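SAM-dependent O-methyltransferase (Leptospira interrogans, PDB 2HNK) binds S-adenosyl-L-homocysteine and probably transfers a methyl group from S-adenosylmethionine to an oxygen atom of its substrate. Local coordinates at residues D149-D154 with K169-G174; A61-E66 with D140-P145; L176-N181 with V225-K230. All coordinates share one frame; numbering follows the deposited sequence.

Contact 1 (D149-D154 with K169-G174). With SAH (S-adenosyl-L-homocysteine), chain O.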
loop_
_atom_site.group_PDB
_atom_site.type_symbol
_atom_site.label_atom_id
_atom_site.label_comp_id
_atom_site.label_asym_id
_atom_site.label_seq_id
_atom_site.Cartn_x
_atom_site.Cartn_y
_atom_site.Cartn_z
ATOM N N ASP C 149 -15.057 -0.171 -6.875
ATOM C CA ASP C 149 -14.218 0.254 -5.753
ATOM C C ASP C 149 -12.736 0.221 -6.087
ATOM O O ASP C 149 -11.986 1.136 -5.727
ATOM C CB ASP C 149 -14.473 -0.640 -4.542
ATOM C CG ASP C 149 -15.889 -0.540 -4.040
ATOM O OD1 ASP C 149 -16.429 0.575 -4.030
ATOM O OD2 ASP C 149 -16.451 -1.569 -3.642
ATOM N N LEU C 150 -12.322 -0.842 -6.773
ATOM C CA LEU C 150 -10.912 -1.101 -6.989
ATOM C C LEU C 150 -10.667 -1.797 -8.322
ATOM O O LEU C 150 -11.421 -2.687 -8.723
ATOM C CB LEU C 150 -10.333 -1.909 -5.816
ATOM C CG LEU C 150 -8.826 -2.172 -5.736
ATOM C CD1 LEU C 150 -8.369 -2.300 -4.282
ATOM C CD2 LEU C 150 -8.434 -3.420 -6.517
ATOM N N PHE C 151 -9.606 -1.369 -8.998
ATOM C CA PHE C 151 -9.156 -1.993 -10.230
ATOM C C PHE C 151 -7.763 -2.563 -10.082
ATOM O O PHE C 151 -6.906 -1.949 -9.451
ATOM C CB PHE C 151 -9.111 -0.971 -11.357
ATOM C CG PHE C 151 -10.342 -0.928 -12.187
ATOM C CD1 PHE C 151 -11.391 -0.079 -11.855
ATOM C CD2 PHE C 151 -10.451 -1.719 -13.325
ATOM C CE1 PHE C 151 -12.539 -0.024 -12.649
ATOM C CE2 PHE C 151 -11.588 -1.664 -14.128
ATOM C CZ PHE C 151 -12.634 -0.824 -13.786
ATOM N N PHE C 152 -7.541 -3.726 -10.691
ATOM C CA PHE C 152 -6.199 -4.240 -10.898
ATOM C C PHE C 152 -5.907 -4.304 -12.403
ATOM O O PHE C 152 -6.537 -5.068 -13.133
ATOM C CB PHE C 152 -6.037 -5.615 -10.253
ATOM C CG PHE C 152 -4.632 -6.140 -10.285
ATOM C CD1 PHE C 152 -3.567 -5.374 -9.807
ATOM C CD2 PHE C 152 -4.363 -7.407 -10.778
ATOM C CE1 PHE C 152 -2.261 -5.856 -9.847
ATOM C CE2 PHE C 152 -3.050 -7.907 -10.803
ATOM C CZ PHE C 152 -2.005 -7.123 -10.340
ATOM N N LEU C 153 -4.958 -3.491 -12.853
ATOM C CA LEU C 153 -4.558 -3.456 -14.249
ATOM C C LEU C 153 -3.284 -4.277 -14.491
ATOM O O LEU C 153 -2.186 -3.885 -14.079
ATOM C CB LEU C 153 -4.365 -2.007 -14.729
ATOM C CG LEU C 153 -3.810 -1.800 -16.148
ATOM C CD1 LEU C 153 -4.685 -2.499 -17.219
ATOM C CD2 LEU C 153 -3.624 -0.318 -16.472
ATOM N N ASP C 154 -3.451 -5.399 -15.189
ATOM C CA ASP C 154 -2.361 -6.319 -15.485
ATOM C C ASP C 154 -2.570 -7.047 -16.822
ATOM O O ASP C 154 -2.306 -8.242 -16.944
ATOM C CB ASP C 154 -2.225 -7.332 -14.346
ATOM C CG ASP C 154 -0.912 -8.090 -14.390
ATOM O OD1 ASP C 154 0.054 -7.618 -15.035
ATOM O OD2 ASP C 154 -0.854 -9.158 -13.763
ATOM N N LYS C 169 -13.596 6.158 -15.329
ATOM C CA LYS C 169 -15.035 6.315 -15.480
ATOM C C LYS C 169 -15.796 5.275 -14.645
ATOM O O LYS C 169 -16.813 5.592 -14.013
ATOM C CB LYS C 169 -15.413 6.240 -16.969
ATOM C CG LYS C 169 -16.910 6.419 -17.258
ATOM C CD LYS C 169 -17.160 7.551 -18.259
ATOM C CE LYS C 169 -16.999 8.923 -17.604
ATOM N NZ LYS C 169 -16.754 10.018 -18.602
ATOM N N LEU C 170 -15.292 4.042 -14.619
ATOM C CA LEU C 170 -15.931 2.987 -13.831
ATOM C C LEU C 170 -15.697 3.128 -12.329
ATOM O O LEU C 170 -16.531 2.706 -11.535
ATOM C CB LEU C 170 -15.502 1.597 -14.313
ATOM C CG LEU C 170 -16.188 1.102 -15.594
ATOM C CD1 LEU C 170 -15.379 -0.001 -16.246
ATOM C CD2 LEU C 170 -17.634 0.643 -15.329
ATOM N N LEU C 171 -14.567 3.720 -11.946
ATOM C CA LEU C 171 -14.235 3.895 -10.530
ATOM C C LEU C 171 -15.103 4.949 -9.855
ATOM O O LEU C 171 -15.330 6.018 -10.416
ATOM C CB LEU C 171 -12.764 4.287 -10.342
ATOM C CG LEU C 171 -11.646 3.251 -10.314
ATOM C CD1 LEU C 171 -10.309 3.975 -10.160
ATOM C CD2 LEU C 171 -11.830 2.229 -9.186
ATOM N N LYS C 172 -15.560 4.639 -8.642
ATOM C CA LYS C 172 -16.187 5.624 -7.764
ATOM C C LYS C 172 -15.146 6.655 -7.328
ATOM O O LYS C 172 -13.952 6.335 -7.260
ATOM C CB LYS C 172 -16.748 4.945 -6.514
ATOM C CG LYS C 172 -17.787 3.852 -6.759
ATOM C CD LYS C 172 -18.262 3.326 -5.417
ATOM C CE LYS C 172 -18.961 2.005 -5.547
ATOM N NZ LYS C 172 -19.185 1.479 -4.180
ATOM N N PRO C 173 -15.580 7.897 -7.030
ATOM C CA PRO C 173 -14.641 8.835 -6.412
ATOM C C PRO C 173 -14.046 8.213 -5.150
ATOM O O PRO C 173 -14.749 7.517 -4.420
ATOM C CB PRO C 173 -15.530 10.038 -6.073
ATOM C CG PRO C 173 -16.607 9.995 -7.136
ATOM C CD PRO C 173 -16.902 8.521 -7.251
ATOM N N GLY C 174 -12.753 8.416 -4.928
ATOM C CA GLY C 174 -12.071 7.756 -3.817
ATOM C C GLY C 174 -11.620 6.330 -4.106
ATOM O O GLY C 174 -10.888 5.742 -3.310
HETATM N N SAH O . -2.981 -11.163 -12.962
HETATM C CA SAH O . -2.273 -12.377 -13.470
HETATM C CB SAH O . -1.246 -11.980 -14.531
HETATM C CG SAH O . -1.855 -11.363 -15.793
HETATM S SD SAH O . -0.863 -11.804 -17.236
HETATM C C SAH O . -1.631 -13.232 -12.364
HETATM O O SAH O . -1.117 -14.325 -12.621
HETATM O OXT SAH O . -1.611 -12.860 -11.193
HETATM C "C5'" SAH O . -1.919 -10.929 -18.420
HETATM C "C4'" SAH O . -3.181 -11.671 -18.848
HETATM O "O4'" SAH O . -4.012 -10.772 -19.554
HETATM C "C3'" SAH O . -2.900 -12.838 -19.780
HETATM O "O3'" SAH O . -3.519 -13.989 -19.256
HETATM C "C2'" SAH O . -3.543 -12.486 -21.107
HETATM O "O2'" SAH O . -4.215 -13.604 -21.649
HETATM C "C1'" SAH O . -4.525 -11.384 -20.722
HETATM N N9 SAH O . -4.765 -10.392 -21.794
HETATM C C8 SAH O . -3.923 -9.999 -22.811
HETATM N N7 SAH O . -4.561 -9.075 -23.572
HETATM C C5 SAH O . -5.796 -8.867 -23.055
HETATM C C6 SAH O . -6.860 -8.042 -23.423
HETATM N N6 SAH O . -6.772 -7.245 -24.481
HETATM N N1 SAH O . -8.027 -8.058 -22.681
HETATM C C2 SAH O . -8.144 -8.879 -21.574
HETATM N N3 SAH O . -7.088 -9.694 -21.212
HETATM C C4 SAH O . -5.937 -9.692 -21.940
HETATM O O HOH W 1 -19.211 -1.262 -3.805
#

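Contact 2 (A61-E66 with D140-P145)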
loop_
_atom_site.group_PDB
_atom_site.type_symbol
_atom_site.label_atom_id
_atom_site.label_comp_id
_atom_site.label_asym_id
_atom_site.label_seq_id
_atom_site.Cartn_x
_atom_site.Cartn_y
_atom_site.Cartn_z
ATOM N N ALA C 61 -12.846 -2.134 -0.193
ATOM C CA ALA C 61 -13.423 -2.519 -1.493
ATOM C C ALA C 61 -14.410 -3.689 -1.413
ATOM O O ALA C 61 -14.166 -4.684 -0.716
ATOM C CB ALA C 61 -12.310 -2.836 -2.506
ATOM N N LYS C 62 -15.522 -3.557 -2.135
ATOM C CA LYS C 62 -16.505 -4.638 -2.261
ATOM C C LYS C 62 -16.751 -5.024 -3.715
ATOM O O LYS C 62 -17.280 -6.103 -3.989
ATOM C CB LYS C 62 -17.829 -4.278 -1.578
ATOM C CG LYS C 62 -17.695 -4.076 -0.080
ATOM C CD LYS C 62 -19.019 -4.204 0.653
ATOM C CE LYS C 62 -18.763 -4.211 2.159
ATOM N NZ LYS C 62 -19.973 -4.576 2.946
ATOM N N ARG C 63 -16.382 -4.142 -4.641
ATOM C CA ARG C 63 -16.493 -4.444 -6.065
ATOM C C ARG C 63 -15.176 -4.190 -6.768
ATOM O O ARG C 63 -14.745 -3.043 -6.899
ATOM C CB ARG C 63 -17.617 -3.628 -6.725
ATOM C CG ARG C 63 -19.035 -3.967 -6.239
ATOM C CD ARG C 63 -19.385 -5.445 -6.470
ATOM N NE ARG C 63 -20.744 -5.757 -6.025
ATOM C CZ ARG C 63 -21.057 -6.248 -4.829
ATOM N NH1 ARG C 63 -20.114 -6.521 -3.931
ATOM N NH2 ARG C 63 -22.330 -6.486 -4.533
ATOM N N ILE C 64 -14.548 -5.271 -7.222
ATOM C CA ILE C 64 -13.239 -5.208 -7.873
ATOM C C ILE C 64 -13.331 -5.641 -9.340
ATOM O O ILE C 64 -14.083 -6.553 -9.670
ATOM C CB ILE C 64 -12.200 -6.103 -7.129
ATOM C CG1 ILE C 64 -12.021 -5.629 -5.676
ATOM C CG2 ILE C 64 -10.861 -6.136 -7.884
ATOM C CD1 ILE C 64 -11.098 -6.492 -4.850
ATOM N N ILE C 65 -12.570 -4.987 -10.212
ATOM C CA ILE C 65 -12.366 -5.505 -11.568
ATOM C C ILE C 65 -10.885 -5.738 -11.830
ATOM O O ILE C 65 -10.075 -4.827 -11.695
ATOM C CB ILE C 65 -12.957 -4.596 -12.672
ATOM C CG1 ILE C 65 -14.473 -4.453 -12.509
ATOM C CG2 ILE C 65 -12.618 -5.145 -14.072
ATOM C CD1 ILE C 65 -15.102 -3.464 -13.483
ATOM N N GLU C 66 -10.554 -6.972 -12.203
ATOM C CA GLU C 66 -9.212 -7.325 -12.621
ATOM C C GLU C 66 -9.154 -7.398 -14.144
ATOM O O GLU C 66 -9.895 -8.163 -14.760
ATOM C CB GLU C 66 -8.786 -8.656 -11.986
ATOM C CG GLU C 66 -7.474 -9.212 -12.527
ATOM C CD GLU C 66 -7.002 -10.419 -11.757
ATOM O OE1 GLU C 66 -7.248 -11.568 -12.204
ATOM O OE2 GLU C 66 -6.408 -10.219 -10.684
ATOM N N ASP C 140 -25.794 -8.820 -10.388
ATOM C CA ASP C 140 -25.516 -8.874 -8.946
ATOM C C ASP C 140 -24.052 -8.541 -8.595
ATOM O O ASP C 140 -23.596 -8.782 -7.467
ATOM C CB ASP C 140 -25.950 -10.218 -8.334
ATOM C CG ASP C 140 -26.334 -10.099 -6.862
ATOM O OD1 ASP C 140 -26.273 -8.981 -6.302
ATOM O OD2 ASP C 140 -26.703 -11.127 -6.257
ATOM N N PHE C 141 -23.333 -7.984 -9.567
ATOM C CA PHE C 141 -21.988 -7.446 -9.351
ATOM C C PHE C 141 -22.084 -5.922 -9.374
ATOM O O PHE C 141 -22.264 -5.301 -8.321
ATOM C CB PHE C 141 -20.999 -7.985 -10.405
ATOM C CG PHE C 141 -19.628 -7.357 -10.353
ATOM C CD1 PHE C 141 -18.741 -7.661 -9.322
ATOM C CD2 PHE C 141 -19.215 -6.477 -11.350
ATOM C CE1 PHE C 141 -17.468 -7.079 -9.285
ATOM C CE2 PHE C 141 -17.960 -5.891 -11.312
ATOM C CZ PHE C 141 -17.080 -6.197 -10.280
ATOM N N ALA C 142 -22.007 -5.331 -10.568
ATOM C CA ALA C 142 -22.077 -3.873 -10.740
ATOM C C ALA C 142 -22.130 -3.517 -12.222
ATOM O O ALA C 142 -21.812 -4.351 -13.070
ATOM C CB ALA C 142 -20.883 -3.183 -10.066
ATOM N N PHE C 143 -22.544 -2.286 -12.523
ATOM C CA PHE C 143 -22.519 -1.759 -13.889
ATOM C C PHE C 143 -22.645 -0.243 -13.907
ATOM O O PHE C 143 -22.995 0.370 -12.900
ATOM C CB PHE C 143 -23.591 -2.410 -14.777
ATOM C CG PHE C 143 -24.994 -2.045 -14.407
ATOM C CD1 PHE C 143 -25.651 -1.000 -15.063
ATOM C CD2 PHE C 143 -25.669 -2.747 -13.411
ATOM C CE1 PHE C 143 -26.957 -0.656 -14.720
ATOM C CE2 PHE C 143 -26.979 -2.414 -13.062
ATOM C CZ PHE C 143 -27.626 -1.365 -13.722
ATOM N N GLY C 144 -22.345 0.355 -15.055
ATOM C CA GLY C 144 -22.451 1.804 -15.216
ATOM C C GLY C 144 -21.251 2.532 -14.646
ATOM O O GLY C 144 -20.434 1.930 -13.946
ATOM N N PRO C 145 -21.123 3.834 -14.948
ATOM C CA PRO C 145 -20.018 4.614 -14.395
ATOM C C PRO C 145 -20.109 4.723 -12.877
ATOM O O PRO C 145 -21.169 4.467 -12.308
ATOM C CB PRO C 145 -20.185 5.999 -15.045
ATOM C CG PRO C 145 -21.571 6.034 -15.588
ATOM C CD PRO C 145 -22.001 4.626 -15.830
#

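Contact 3 (L176-N181 with V225-K230). With SO4 (sulfate ion), chain M.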
loop_
_atom_site.group_PDB
_atom_site.type_symbol
_atom_site.label_atom_id
_atom_site.label_comp_id
_atom_site.label_asym_id
_atom_site.label_seq_id
_atom_site.Cartn_x
_atom_site.Cartn_y
_atom_site.Cartn_z
ATOM N N LEU C 176 -9.708 3.061 -6.122
ATOM C CA LEU C 176 -8.296 2.764 -6.311
ATOM C C LEU C 176 -8.002 1.953 -7.577
ATOM O O LEU C 176 -8.625 0.919 -7.837
ATOM C CB LEU C 176 -7.742 2.021 -5.077
ATOM C CG LEU C 176 -6.255 1.627 -5.018
ATOM C CD1 LEU C 176 -5.330 2.842 -5.045
ATOM C CD2 LEU C 176 -5.971 0.774 -3.788
ATOM N N LEU C 177 -7.042 2.437 -8.357
ATOM C CA LEU C 177 -6.456 1.649 -9.433
ATOM C C LEU C 177 -5.103 1.135 -8.966
ATOM O O LEU C 177 -4.250 1.899 -8.530
ATOM C CB LEU C 177 -6.301 2.474 -10.720
ATOM C CG LEU C 177 -5.330 1.986 -11.817
ATOM C CD1 LEU C 177 -5.719 0.621 -12.379
ATOM C CD2 LEU C 177 -5.213 3.018 -12.954
ATOM N N ILE C 178 -4.927 -0.172 -9.047
ATOM C CA ILE C 178 -3.636 -0.782 -8.789
ATOM C C ILE C 178 -3.079 -1.237 -10.134
ATOM O O ILE C 178 -3.648 -2.104 -10.785
ATOM C CB ILE C 178 -3.748 -1.972 -7.787
ATOM C CG1 ILE C 178 -4.479 -1.533 -6.500
ATOM C CG2 ILE C 178 -2.371 -2.536 -7.483
ATOM C CD1 ILE C 178 -4.622 -2.625 -5.448
ATOM N N ALA C 179 -1.985 -0.627 -10.559
ATOM C CA ALA C 179 -1.415 -0.928 -11.865
ATOM C C ALA C 179 -0.116 -1.716 -11.761
ATOM O O ALA C 179 0.832 -1.296 -11.093
ATOM C CB ALA C 179 -1.221 0.359 -12.681
ATOM N N ASP C 180 -0.087 -2.858 -12.430
ATOM C CA ASP C 180 1.066 -3.754 -12.425
ATOM C C ASP C 180 2.067 -3.453 -13.557
ATOM O O ASP C 180 1.692 -2.898 -14.590
ATOM C CB ASP C 180 0.584 -5.209 -12.526
ATOM C CG ASP C 180 1.574 -6.197 -11.926
ATOM O OD1 ASP C 180 2.101 -5.903 -10.825
ATOM O OD2 ASP C 180 1.829 -7.260 -12.556
ATOM N N ASN C 181 3.336 -3.833 -13.348
ATOM C CA ASN C 181 4.391 -3.765 -14.383
ATOM C C ASN C 181 4.796 -2.359 -14.827
ATOM O O ASN C 181 5.336 -2.183 -15.923
ATOM C CB ASN C 181 4.012 -4.595 -15.626
ATOM C CG ASN C 181 3.924 -6.083 -15.343
ATOM O OD1 ASN C 181 2.835 -6.659 -15.321
ATOM N ND2 ASN C 181 5.065 -6.710 -15.127
ATOM N N VAL C 225 4.608 -1.228 -8.899
ATOM C CA VAL C 225 3.158 -1.227 -8.701
ATOM C C VAL C 225 2.704 0.191 -8.360
ATOM O O VAL C 225 3.138 0.764 -7.351
ATOM C CB VAL C 225 2.705 -2.221 -7.594
ATOM C CG1 VAL C 225 1.197 -2.197 -7.458
ATOM C CG2 VAL C 225 3.173 -3.652 -7.892
ATOM N N SER C 226 1.850 0.758 -9.213
ATOM C CA SER C 226 1.319 2.092 -8.989
ATOM C C SER C 226 0.006 2.037 -8.270
ATOM O O SER C 226 -0.903 1.308 -8.667
ATOM C CB SER C 226 1.147 2.863 -10.297
ATOM O OG SER C 226 2.378 3.422 -10.693
ATOM N N LEU C 227 -0.079 2.813 -7.199
ATOM C CA LEU C 227 -1.322 2.996 -6.473
ATOM C C LEU C 227 -1.890 4.316 -6.946
ATOM O O LEU C 227 -1.313 5.372 -6.686
ATOM C CB LEU C 227 -1.059 3.004 -4.965
ATOM C CG LEU C 227 -0.395 1.729 -4.417
ATOM C CD1 LEU C 227 -0.183 1.814 -2.919
ATOM C CD2 LEU C 227 -1.204 0.475 -4.791
ATOM N N VAL C 228 -2.995 4.240 -7.679
ATOM C CA VAL C 228 -3.608 5.417 -8.300
ATOM C C VAL C 228 -5.011 5.637 -7.731
ATOM O O VAL C 228 -5.963 4.922 -8.074
ATOM C CB VAL C 228 -3.670 5.289 -9.850
ATOM C CG1 VAL C 228 -4.185 6.564 -10.480
ATOM C CG2 VAL C 228 -2.314 4.935 -10.428
ATOM N N ARG C 229 -5.136 6.634 -6.867
ATOM C CA ARG C 229 -6.414 6.909 -6.222
ATOM C C ARG C 229 -7.169 8.043 -6.909
ATOM O O ARG C 229 -6.641 9.137 -7.073
ATOM C CB ARG C 229 -6.216 7.211 -4.731
ATOM C CG ARG C 229 -7.511 7.345 -3.958
ATOM C CD ARG C 229 -7.273 7.941 -2.581
ATOM N NE ARG C 229 -8.520 8.424 -1.987
ATOM C CZ ARG C 229 -8.967 9.675 -2.072
ATOM N NH1 ARG C 229 -8.276 10.605 -2.724
ATOM N NH2 ARG C 229 -10.114 9.997 -1.494
ATOM N N LYS C 230 -8.401 7.755 -7.316
ATOM C CA LYS C 230 -9.286 8.755 -7.898
ATOM C C LYS C 230 -9.750 9.665 -6.770
ATOM O O LYS C 230 -10.249 9.194 -5.752
ATOM C CB LYS C 230 -10.481 8.082 -8.584
ATOM C CG LYS C 230 -11.436 9.036 -9.301
ATOM C CD LYS C 230 -12.605 8.276 -9.892
ATOM C CE LYS C 230 -13.580 9.198 -10.600
ATOM N NZ LYS C 230 -14.645 8.430 -11.300
HETATM S S SO4 M . -9.219 14.034 -1.887
HETATM O O1 SO4 M . -9.733 13.014 -2.785
HETATM O O2 SO4 M . -7.787 14.218 -2.102
HETATM O O3 SO4 M . -9.911 15.280 -2.164
HETATM O O4 SO4 M . -9.436 13.620 -0.513
#

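Contact 1 (D149-D154 with K169-G174)
A small ring closed by water links Asp149 to Lys172: the carboxylate meets the ammonium directly through one oxygen and through a water with the other. Lys172 NZ donates to OD1 of Asp149 at 2.9 Å, on the syn lone pair. The water donates to the carboxylate and accepts from the ammonium, its oxygen lying 2.8 Å from both Asp149 OD2 and Lys172 NZ. Lysine suits this place because its chain, extended beyond CG, runs beside the aspartate and carries its charge to the partly exposed edge of the contact. OD2 also receives the backbone N-H groups of Lys62 and Arg63, so both carboxylate oxygens are held.

Deeper in, Phe151 points toward the other segment and turns its ring edge to two leucines. CD2 of Leu171 lies in the ring plane, 3.6 Å from Phe151 CD1, while CB of Leu170 touches Phe151 CE1 at 3.8 Å. Leu171 is the first residue to leave the helix, so the pair packs the helix end against strand 150-153, part of a beta-alpha-beta crossover. Beyond the strand's far end, Asp154 OD2 accepts from N of the S-adenosyl-L-homocysteine at 3.0 Å, and Asp154 OD1 bridges to Lys157.

Asp149, opening segment 149-154, thus holds backbone and Lys172, while Asp154, closing it, binds the ligand; the several donors around Asp149 would be expected to favour its charged form.

Contact 2 (A61-E66 with D140-P145)
Strand 63-66 is extended and regular, whereas 140-145 is an irregular loop that comes past it without pairing. Their backbones approach most nearly at Arg63 and Phe141, whose CA atoms lie 7.1 Å apart, too far for strand pairing, so side chains fill the gap. Both edges of the strand are taken by strands 87-92 and 148-153; the loop meets it through side chains that touch each other and backbone carbonyls.

Arg63 points toward the loop and bends at chi2 (-59°), which brings the guanidinium beside the carbonyl of Phe141. Arg63 NE donates to Phe141 O at 2.8 Å with an N-H...O angle of 156°; the oxygen lies in the guanidinium plane, though the donor stands above the carbonyl plane. Arg63 NH1 turns back to Lys62 O at 2.9 Å and also reaches Asp85 O, so the flat group is fixed by backbone oxygens on two sides. An arginine suits this place, its several N-H groups serving several carbonyls at once.

Phe141 runs the opposite way, CG anti to the backbone N, and slides past Arg63 with the two planes 21° apart. Its edge dips toward the strand: Phe141 CZ comes within 3.1 Å of Ile64 O and within 3.8 Å of Ile65 CG1. The ring also meets Phe115 and touches Leu89.

Placing the slightly positive edge of the ring against a carbonyl is probably favourable, and the guanidinium, gripped by neutral oxygens, carries its charge at the partly exposed border while the phenyl group is buried against Ile65 and Leu89.

Contact 3 (L176-N181 with V225-K230)
Leu176 opens the pairing with its CA opposite that of Arg229, in a non-hydrogen-bonded pair. Its CG is anti to the backbone N, which lays Leu176 CD1 over the neighbouring strand, 4.3 Å from Leu227 CB, and its side chain also packs on Ile58 of the second subunit. Leu177 follows in a hydrogen-bonded pair: its N reaches Val228 O at 2.7 Å, nearly straight at 172°, and Val228 N returns to Leu177 O at 2.8 Å. The side chains of Leu177 and Val228 lie alongside, with CB atoms 4.0 Å apart, on the face covered by Phe204 and Val208 of helix 196-210.

Ile178 turns to the other face. Ile178 CG2 meets Val225 CG1 at 3.6 Å, while Leu52 and Leu55 of helix 46-59 cover it. Branched residues suit the strand. Ala179 resumes the hydrogen-bonded register, its N donating to Ser226 O at 2.9 Å and its O accepting from Ser226 N at 3.0 Å. Ala179 is small where Phe204 packs; Ser226 lies against Val216 and Leu218. At Asp180 the carboxylate leans toward the CG2 branch of Val225, and Tyr160 OH bonds its backbone oxygen.

At the far end of the partner strand, extended Arg229 carries its guanidinium to a sulfate, probably from the crystallisation liquor. Arg229 NH1 bonds O1 of the sulfate at 2.8 Å, and NH2 adds a weak bond to the same oxygen. Lys57 of the second subunit binds this anion too.

Strand 225-230, antiparallel and inserted between 175-180 and 214-219, is the hallmark of the class I methyltransferase fold. Four backbone bonds satisfy the N-H and C=O groups of Leu177, Ala179, Ser226 and Val228, while strand 148-153 bonds Leu176, Ile178 and Asp180.

In the fold
All three contacts reach one mixed sheet, whose central strand 148-153 lies between 63-67 and 175-180. Contact 2 joins contact 1 where Asp149 OD2 takes Lys62 N at 2.7 Å and Arg63 N at 2.8 Å. Contact 3 joins it by Phe151 O with Ile178 N, 2.7 Å, and by Leu171 O with Lys230 NZ, also 2.7 Å. Contacts 2 and 3 flank it without touching, their centres about 16 Å apart. S-adenosyl-L-homocysteine sits beyond the strand ends, with the side chain of Asp180 about 6 Å away. There Asp154, Asp180 and Asn181 gather, an arrangement reminiscent of the metal site of related O-methyltransferases.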